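PDB 3K8U: putative ABC transporter, ATP-binding protein ComA from Streptococcus mutans, which probably belongs to the ATP-binding cassette transporter proteins and is represented here by its C39-family domain, of the papain-like peptidase clan CA. Local coordinates for residues 14-19 with 42-47; 96-101 with 110-115. All blocks are in the same frame, centred on the assembly; numbering follows the deposited sequence.

Interaction 1 (14-19 with 42-47)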
ATOM      1  N   THR A  14      -9.146 -12.906  -0.783  1.00 21.48           N
ATOM      2  CA  THR A  14      -7.811 -12.892  -1.387  1.00 22.04           C
ATOM      3  C   THR A  14      -7.578 -11.828  -2.460  1.00 21.72           C
ATOM      4  O   THR A  14      -6.442 -11.418  -2.693  1.00 22.27           O
ATOM      5  CB  THR A  14      -7.433 -14.285  -1.957  1.00 23.79           C
ATOM      6  OG1 THR A  14      -8.394 -14.684  -2.941  1.00 25.13           O
ATOM      7  CG2 THR A  14      -7.402 -15.321  -0.840  1.00 27.27           C
ATOM      8  N   ARG A  15      -8.653 -11.353  -3.080  1.00 19.81           N
ATOM      9  CA  ARG A  15      -8.554 -10.343  -4.132  1.00 20.32           C
ATOM     10  C   ARG A  15      -8.539  -8.904  -3.606  1.00 17.49           C
ATOM     11  O   ARG A  15      -8.341  -7.970  -4.378  1.00 16.73           O
ATOM     12  CB  ARG A  15      -9.742 -10.482  -5.092  1.00 24.07           C
ATOM     13  CG  ARG A  15     -11.065  -9.952  -4.509  1.00 28.23           C
ATOM     14  CD  ARG A  15     -12.235 -10.111  -5.472  1.00 32.55           C
ATOM     15  NE  ARG A  15     -12.597 -11.511  -5.673  1.00 35.75           N
ATOM     16  CZ  ARG A  15     -13.486 -11.938  -6.566  1.00 38.39           C
ATOM     17  NH1 ARG A  15     -14.113 -11.077  -7.356  1.00 38.93           N
ATOM     18  NH2 ARG A  15     -13.745 -13.234  -6.673  1.00 38.40           N
ATOM     19  N   ASP A  16      -8.706  -8.735  -2.297  1.00 16.82           N
ATOM     20  CA  ASP A  16      -8.800  -7.402  -1.695  1.00 15.47           C
ATOM     21  C   ASP A  16      -7.568  -6.680  -1.165  1.00 15.00           C
ATOM     22  O   ASP A  16      -7.710  -5.747  -0.376  1.00 12.57           O
ATOM     23  CB  ASP A  16      -9.872  -7.409  -0.596  1.00 14.33           C
ATOM     24  CG  ASP A  16     -11.277  -7.585  -1.143  1.00 16.93           C
ATOM     25  OD1 ASP A  16     -11.527  -7.197  -2.301  1.00 15.51           O
ATOM     26  OD2 ASP A  16     -12.139  -8.095  -0.400  1.00 15.43           O
ATOM     27  N   CYS A  17      -6.370  -7.050  -1.610  1.00 14.02           N
ATOM     28  CA  CYS A  17      -5.181  -6.364  -1.106  1.00 13.41           C
ATOM     29  C   CYS A  17      -5.163  -4.883  -1.491  1.00 13.80           C
ATOM     30  O   CYS A  17      -4.767  -4.037  -0.685  1.00 12.88           O
ATOM     31  CB  CYS A  17      -3.896  -7.045  -1.579  1.00 15.72           C
ATOM     32  SG  CYS A  17      -2.467  -6.538  -0.599  1.00 18.40           S
ATOM     33  N   GLY A  18      -5.598  -4.580  -2.714  1.00 12.95           N
ATOM     34  CA  GLY A  18      -5.641  -3.203  -3.189  1.00 15.04           C
ATOM     35  C   GLY A  18      -6.589  -2.364  -2.351  1.00 15.28           C
ATOM     36  O   GLY A  18      -6.218  -1.290  -1.862  1.00 14.74           O
ATOM     37  N   PRO A  19      -7.854  -2.793  -2.227  1.00 15.01           N
ATOM     38  CA  PRO A  19      -8.834  -2.056  -1.426  1.00 14.56           C
ATOM     39  C   PRO A  19      -8.324  -1.875   0.006  1.00 12.92           C
ATOM     40  O   PRO A  19      -8.500  -0.813   0.602  1.00 13.03           O
ATOM     41  CB  PRO A  19     -10.053  -2.977  -1.467  1.00 13.93           C
ATOM     42  CG  PRO A  19      -9.981  -3.548  -2.830  1.00 15.92           C
ATOM     43  CD  PRO A  19      -8.508  -3.865  -3.001  1.00 15.44           C
ATOM     44  N   SER A  42     -12.329   0.827  -7.092  1.00 23.25           N
ATOM     45  CA  SER A  42     -11.053   0.521  -7.738  1.00 24.46           C
ATOM     46  C   SER A  42     -11.165  -0.494  -8.875  1.00 25.04           C
ATOM     47  O   SER A  42     -10.153  -0.893  -9.452  1.00 25.10           O
ATOM     48  CB  SER A  42     -10.045   0.021  -6.699  1.00 23.96           C
ATOM     49  OG  SER A  42     -10.502  -1.170  -6.084  1.00 22.11           O
ATOM     50  N   LYS A  43     -12.393  -0.918  -9.181  1.00 26.09           N
ATOM     51  CA  LYS A  43     -12.651  -1.892 -10.244  1.00 28.67           C
ATOM     52  C   LYS A  43     -11.919  -3.218 -10.006  1.00 28.43           C
ATOM     53  O   LYS A  43     -11.480  -3.886 -10.948  1.00 27.87           O
ATOM     54  CB  LYS A  43     -12.277  -1.303 -11.614  1.00 30.99           C
ATOM     55  CG  LYS A  43     -13.137  -0.110 -12.024  1.00 35.57           C
ATOM     56  CD  LYS A  43     -12.694   0.467 -13.363  1.00 39.90           C
ATOM     57  CE  LYS A  43     -13.662   1.538 -13.859  1.00 42.08           C
ATOM     58  NZ  LYS A  43     -13.823   2.662 -12.890  1.00 44.37           N
ATOM     59  N   THR A  44     -11.801  -3.592  -8.735  1.00 27.21           N
ATOM     60  CA  THR A  44     -11.133  -4.828  -8.339  1.00 27.92           C
ATOM     61  C   THR A  44     -11.897  -6.061  -8.817  1.00 29.54           C
ATOM     62  O   THR A  44     -13.106  -6.164  -8.619  1.00 28.71           O
ATOM     63  CB  THR A  44     -10.991  -4.898  -6.802  1.00 26.52           C
ATOM     64  OG1 THR A  44     -10.194  -3.800  -6.348  1.00 26.52           O
ATOM     65  CG2 THR A  44     -10.342  -6.204  -6.369  1.00 27.74           C
ATOM     66  N   ASN A  45     -11.188  -6.981  -9.465  1.00 31.31           N
ATOM     67  CA  ASN A  45     -11.796  -8.214  -9.957  1.00 35.00           C
ATOM     68  C   ASN A  45     -11.165  -9.433  -9.285  1.00 36.19           C
ATOM     69  O   ASN A  45     -10.465  -9.297  -8.279  1.00 35.26           O
ATOM     70  CB  ASN A  45     -11.687  -8.308 -11.489  1.00 36.39           C
ATOM     71  CG  ASN A  45     -10.254  -8.205 -11.996  1.00 37.79           C
ATOM     72  OD1 ASN A  45      -9.311  -8.653 -11.344  1.00 37.57           O
ATOM     73  ND2 ASN A  45     -10.093  -7.627 -13.181  1.00 40.19           N
ATOM     74  N   LYS A  46     -11.417 -10.617  -9.841  1.00 38.20           N
ATOM     75  CA  LYS A  46     -10.880 -11.869  -9.306  1.00 40.01           C
ATOM     76  C   LYS A  46      -9.355 -11.843  -9.167  1.00 40.17           C
ATOM     77  O   LYS A  46      -8.808 -12.326  -8.174  1.00 40.74           O
ATOM     78  CB  LYS A  46     -11.296 -13.046 -10.196  1.00 42.32           C
ATOM     79  CG  LYS A  46     -10.715 -14.391  -9.770  1.00 46.02           C
ATOM     80  CD  LYS A  46     -11.002 -15.476 -10.799  1.00 48.68           C
ATOM     81  CE  LYS A  46     -10.237 -16.758 -10.487  1.00 50.50           C
ATOM     82  NZ  LYS A  46     -10.621 -17.355  -9.176  1.00 52.16           N
ATOM     83  N   GLN A  47      -8.680 -11.279 -10.167  1.00 39.95           N
ATOM     84  CA  GLN A  47      -7.221 -11.185 -10.165  1.00 39.84           C
ATOM     85  C   GLN A  47      -6.683 -10.146  -9.177  1.00 38.87           C
ATOM     86  O   GLN A  47      -5.496 -10.158  -8.843  1.00 39.14           O
ATOM     87  CB  GLN A  47      -6.707 -10.869 -11.572  1.00 42.30           C
ATOM     88  CG  GLN A  47      -6.989 -11.956 -12.596  1.00 46.15           C
ATOM     89  CD  GLN A  47      -6.447 -11.611 -13.968  1.00 47.86           C
ATOM     90  OE1 GLN A  47      -5.252 -11.755 -14.231  1.00 49.90           O
ATOM     91  NE2 GLN A  47      -7.324 -11.147 -14.851  1.00 49.54           N
TER
HETATM   92  O   HOH W   1     -14.534  -8.181  -7.247  1.00 36.19           O
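Thr44 sets its two branches against different parts of 14-19, and here the contact is tightest. Its methyl CG2, anti to the backbone N (OG1 itself at chi1 -61°), lies 3.3 Å from the carbonyl O of Arg15. Its hydroxyl meets the ring of Pro19 tip to tip, with OG1 3.5 Å from CG. A threonine suits the place: the methyl packs on the Arg15 carbonyl while OG1 lies beside Ser42 OG, 2.7 Å away, and hydrogen-bonds Thr49. Proline, lacking an amide proton, fits the first turn of helix 17-28, where N-H groups have no helical acceptor. The loop 42-47 starts where helix 35-41 stops in a Schellman motif, Lys43 taking a positive phi, and Asp16 ties the two helices through a salt bridge to Arg39.

Toward solvent the fit is looser and made of one long side chain. Arg15 runs over the Asn45-Lys46 backbone, its CD 3.4 Å from Asn45 O; a bend at chi3 (68°) directs NE onward, and one guanidinium face lies over Lys46 CA at 3.8 Å. At the guanidinium edge, in plane, water 1 accepts from NH1 (2.9 Å) and donates to Thr44 O.

Interaction 2 (96-101 with 110-115)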
ATOM      1  N   HIS A  96      -0.130  -7.859  -5.205  1.00 18.16           N
ATOM      2  CA  HIS A  96      -0.102  -7.686  -3.760  1.00 16.18           C
ATOM      3  C   HIS A  96       0.560  -6.344  -3.465  1.00 14.61           C
ATOM      4  O   HIS A  96       1.441  -5.906  -4.207  1.00 13.59           O
ATOM      5  CB  HIS A  96       0.672  -8.819  -3.079  1.00 16.12           C
ATOM      6  CG  HIS A  96       0.340  -8.975  -1.629  1.00 18.69           C
ATOM      7  ND1 HIS A  96      -0.788  -9.638  -1.193  1.00 18.84           N
ATOM      8  CD2 HIS A  96       0.961  -8.517  -0.516  1.00 16.83           C
ATOM      9  CE1 HIS A  96      -0.849  -9.580   0.125  1.00 18.22           C
ATOM     10  NE2 HIS A  96       0.200  -8.906   0.560  1.00 18.37           N
ATOM     11  N   TYR A  97       0.122  -5.684  -2.396  1.00 13.60           N
ATOM     12  CA  TYR A  97       0.671  -4.384  -2.023  1.00 12.26           C
ATOM     13  C   TYR A  97       0.869  -4.302  -0.521  1.00 13.48           C
ATOM     14  O   TYR A  97       0.225  -5.026   0.234  1.00 13.50           O
ATOM     15  CB  TYR A  97      -0.294  -3.250  -2.418  1.00 13.15           C
ATOM     16  CG  TYR A  97      -0.640  -3.186  -3.888  1.00 16.35           C
ATOM     17  CD1 TYR A  97       0.054  -2.341  -4.750  1.00 17.94           C
ATOM     18  CD2 TYR A  97      -1.658  -3.982  -4.419  1.00 19.13           C
ATOM     19  CE1 TYR A  97      -0.250  -2.294  -6.110  1.00 20.87           C
ATOM     20  CE2 TYR A  97      -1.969  -3.942  -5.769  1.00 18.78           C
ATOM     21  CZ  TYR A  97      -1.263  -3.101  -6.608  1.00 21.88           C
ATOM     22  OH  TYR A  97      -1.564  -3.074  -7.949  1.00 26.15           O
ATOM     23  N   TYR A  98       1.753  -3.403  -0.102  1.00 11.66           N
ATOM     24  CA  TYR A  98       2.007  -3.152   1.315  1.00 11.16           C
ATOM     25  C   TYR A  98       1.846  -1.662   1.529  1.00 12.49           C
ATOM     26  O   TYR A  98       1.900  -0.867   0.584  1.00 11.64           O
ATOM     27  CB  TYR A  98       3.466  -3.411   1.712  1.00 11.98           C
ATOM     28  CG  TYR A  98       3.991  -4.822   1.702  1.00 11.18           C
ATOM     29  CD1 TYR A  98       3.144  -5.924   1.779  1.00 11.87           C
ATOM     30  CD2 TYR A  98       5.368  -5.048   1.652  1.00 11.26           C
ATOM     31  CE1 TYR A  98       3.658  -7.221   1.810  1.00 11.55           C
ATOM     32  CE2 TYR A  98       5.892  -6.331   1.679  1.00 11.94           C
ATOM     33  CZ  TYR A  98       5.038  -7.412   1.760  1.00 14.58           C
ATOM     34  OH  TYR A  98       5.574  -8.676   1.792  1.00 15.15           O
ATOM     35  N   VAL A  99       1.655  -1.291   2.787  1.00 13.26           N
ATOM     36  CA  VAL A  99       1.625   0.106   3.168  1.00 13.15           C
ATOM     37  C   VAL A  99       3.005   0.242   3.820  1.00 14.18           C
ATOM     38  O   VAL A  99       3.473  -0.698   4.469  1.00 12.25           O
ATOM     39  CB  VAL A  99       0.553   0.405   4.236  1.00 13.89           C
ATOM     40  CG1 VAL A  99       0.682   1.847   4.703  1.00 14.18           C
ATOM     41  CG2 VAL A  99      -0.846   0.157   3.672  1.00 12.06           C
ATOM     42  N   VAL A 100       3.710   1.341   3.562  1.00 12.15           N
ATOM     43  CA  VAL A 100       5.009   1.541   4.192  1.00 12.86           C
ATOM     44  C   VAL A 100       4.832   2.684   5.186  1.00 12.90           C
ATOM     45  O   VAL A 100       4.451   3.791   4.808  1.00 12.86           O
ATOM     46  CB  VAL A 100       6.131   1.861   3.169  1.00 13.37           C
ATOM     47  CG1 VAL A 100       7.458   2.055   3.898  1.00 15.12           C
ATOM     48  CG2 VAL A 100       6.266   0.719   2.177  1.00 13.58           C
ATOM     49  N   TYR A 101       5.073   2.390   6.460  1.00 14.91           N
ATOM     50  CA  TYR A 101       4.899   3.362   7.539  1.00 16.39           C
ATOM     51  C   TYR A 101       6.157   4.100   7.960  1.00 18.62           C
ATOM     52  O   TYR A 101       6.080   5.208   8.491  1.00 19.04           O
ATOM     53  CB  TYR A 101       4.316   2.670   8.767  1.00 18.28           C
ATOM     54  CG  TYR A 101       2.988   2.007   8.523  1.00 19.14           C
ATOM     55  CD1 TYR A 101       1.820   2.759   8.410  1.00 19.18           C
ATOM     56  CD2 TYR A 101       2.900   0.623   8.405  1.00 20.55           C
ATOM     57  CE1 TYR A 101       0.592   2.143   8.183  1.00 19.20           C
ATOM     58  CE2 TYR A 101       1.686   0.001   8.179  1.00 20.80           C
ATOM     59  CZ  TYR A 101       0.539   0.761   8.068  1.00 19.06           C
ATOM     60  OH  TYR A 101      -0.654   0.129   7.823  1.00 22.97           O
ATOM     61  N   ILE A 110       6.289  -2.129   7.695  1.00 17.09           N
ATOM     62  CA  ILE A 110       5.286  -2.275   6.646  1.00 15.92           C
ATOM     63  C   ILE A 110       3.953  -2.819   7.138  1.00 16.42           C
ATOM     64  O   ILE A 110       3.863  -3.414   8.212  1.00 15.90           O
ATOM     65  CB  ILE A 110       5.807  -3.157   5.479  1.00 17.46           C
ATOM     66  CG1 ILE A 110       6.129  -4.574   5.962  1.00 19.16           C
ATOM     67  CG2 ILE A 110       7.060  -2.520   4.845  1.00 17.46           C
ATOM     68  CD1 ILE A 110       5.092  -5.608   5.579  1.00 19.59           C
ATOM     69  N   GLY A 111       2.918  -2.592   6.335  1.00 14.82           N
ATOM     70  CA  GLY A 111       1.589  -3.071   6.658  1.00 15.81           C
ATOM     71  C   GLY A 111       1.138  -3.979   5.536  1.00 15.41           C
ATOM     72  O   GLY A 111       0.931  -3.533   4.407  1.00 14.38           O
ATOM     73  N   ASP A 112       1.079  -5.270   5.827  1.00 14.84           N
ATOM     74  CA  ASP A 112       0.657  -6.258   4.846  1.00 14.84           C
ATOM     75  C   ASP A 112      -0.787  -6.655   5.165  1.00 13.89           C
ATOM     76  O   ASP A 112      -1.047  -7.240   6.209  1.00 14.34           O
ATOM     77  CB  ASP A 112       1.587  -7.482   4.926  1.00 14.18           C
ATOM     78  CG  ASP A 112       1.227  -8.577   3.932  1.00 14.91           C
ATOM     79  OD1 ASP A 112       0.216  -8.456   3.212  1.00 15.74           O
ATOM     80  OD2 ASP A 112       1.962  -9.582   3.876  1.00 16.12           O
ATOM     81  N   PRO A 113      -1.738  -6.355   4.258  1.00 15.27           N
ATOM     82  CA  PRO A 113      -3.159  -6.685   4.445  1.00 14.51           C
ATOM     83  C   PRO A 113      -3.421  -8.160   4.781  1.00 15.31           C
ATOM     84  O   PRO A 113      -4.475  -8.490   5.327  1.00 15.56           O
ATOM     85  CB  PRO A 113      -3.777  -6.286   3.108  1.00 13.93           C
ATOM     86  CG  PRO A 113      -2.929  -5.101   2.707  1.00 14.50           C
ATOM     87  CD  PRO A 113      -1.540  -5.611   3.000  1.00 14.35           C
ATOM     88  N   ASP A 114      -2.483  -9.041   4.430  1.00 14.98           N
ATOM     89  CA  ASP A 114      -2.585 -10.473   4.746  1.00 16.32           C
ATOM     90  C   ASP A 114      -2.834 -10.495   6.262  1.00 15.88           C
ATOM     91  O   ASP A 114      -2.001 -10.027   7.034  1.00 15.84           O
ATOM     92  CB  ASP A 114      -1.248 -11.154   4.403  1.00 17.37           C
ATOM     93  CG  ASP A 114      -1.203 -12.638   4.761  1.00 17.84           C
ATOM     94  OD1 ASP A 114      -1.919 -13.098   5.677  1.00 15.88           O
ATOM     95  OD2 ASP A 114      -0.389 -13.346   4.139  1.00 17.48           O
ATOM     96  N   PRO A 115      -3.995 -11.026   6.699  1.00 17.08           N
ATOM     97  CA  PRO A 115      -4.326 -11.077   8.128  1.00 17.60           C
ATOM     98  C   PRO A 115      -3.398 -11.880   9.033  1.00 17.96           C
ATOM     99  O   PRO A 115      -3.444 -11.723  10.252  1.00 17.84           O
ATOM    100  CB  PRO A 115      -5.770 -11.585   8.136  1.00 17.29           C
ATOM    101  CG  PRO A 115      -5.861 -12.405   6.894  1.00 18.71           C
ATOM    102  CD  PRO A 115      -5.092 -11.573   5.885  1.00 15.31           C
TER
HETATM  103  O   HOH W   2       4.702  -9.964   4.065  1.00 16.60           O
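His96 and Asp112 meet through a hydrogen bond, NE2 to OD1 at 2.7 Å, nearly straight (161° at the hydrogen), with OD1 lying close to the imidazole plane. The Asp112 side chain can be followed outward. CB packs 3.8 Å from CE1 of the Tyr98 ring, and CG, anti to the backbone N (chi1 -180°), comes within 3.5 Å of the same CE1. At the tip the oxygens divide the work. OD1 takes two N-H groups from opposite faces of the carboxylate plane: His96 NE2, with ring and carboxylate 82° apart, and Asp114 N at 3.0 Å, which closes an Asx turn. OD2 accepts from water 2, which also donates to Tyr98 OH, a hydroxyl bonded to Glu130. A short carboxylate thus serves well, since both oxygens are engaged and its rotation is probably fixed.

Further along, Val99 and Gly111 form a hydrogen-bonded pair. Tyr101 CE2 lies just 3.4 Å from Gly111 CA, a closeness that glycine, without a side chain, permits. Ile110 puts CD1 over the centre of the Tyr98 ring, 3.9 Å away, a CH-pi contact. Pro113 CD lies 3.3 Å from Tyr97 O, a buried carbonyl without a polar partner. The strands form an antiparallel hairpin, and its His-carboxylate pair is consistent with the histidine and acidic positions of papain-like clan CA peptidases.

Interaction 1 closes along the chain before interaction 2 opens, and their centres lie about 14 Å apart. The first belongs to the helical part, joining the start of helix 17-28 to the loop after helix 35-41; the second lies within the antiparallel sheet, in the hairpin of strands 93-104 and 107-112. They meet at Cys17, whose SG stands 3.5 Å from His96 CE1 and packs on Pro113. A cysteine at a helix start, facing a histidine on a strand that is in turn paired with an Asn or Asp, is the layout of papain-like peptidases, here with Asp112 in the third place, so the helix-sheet junction probably marks the active-site cleft of this domain.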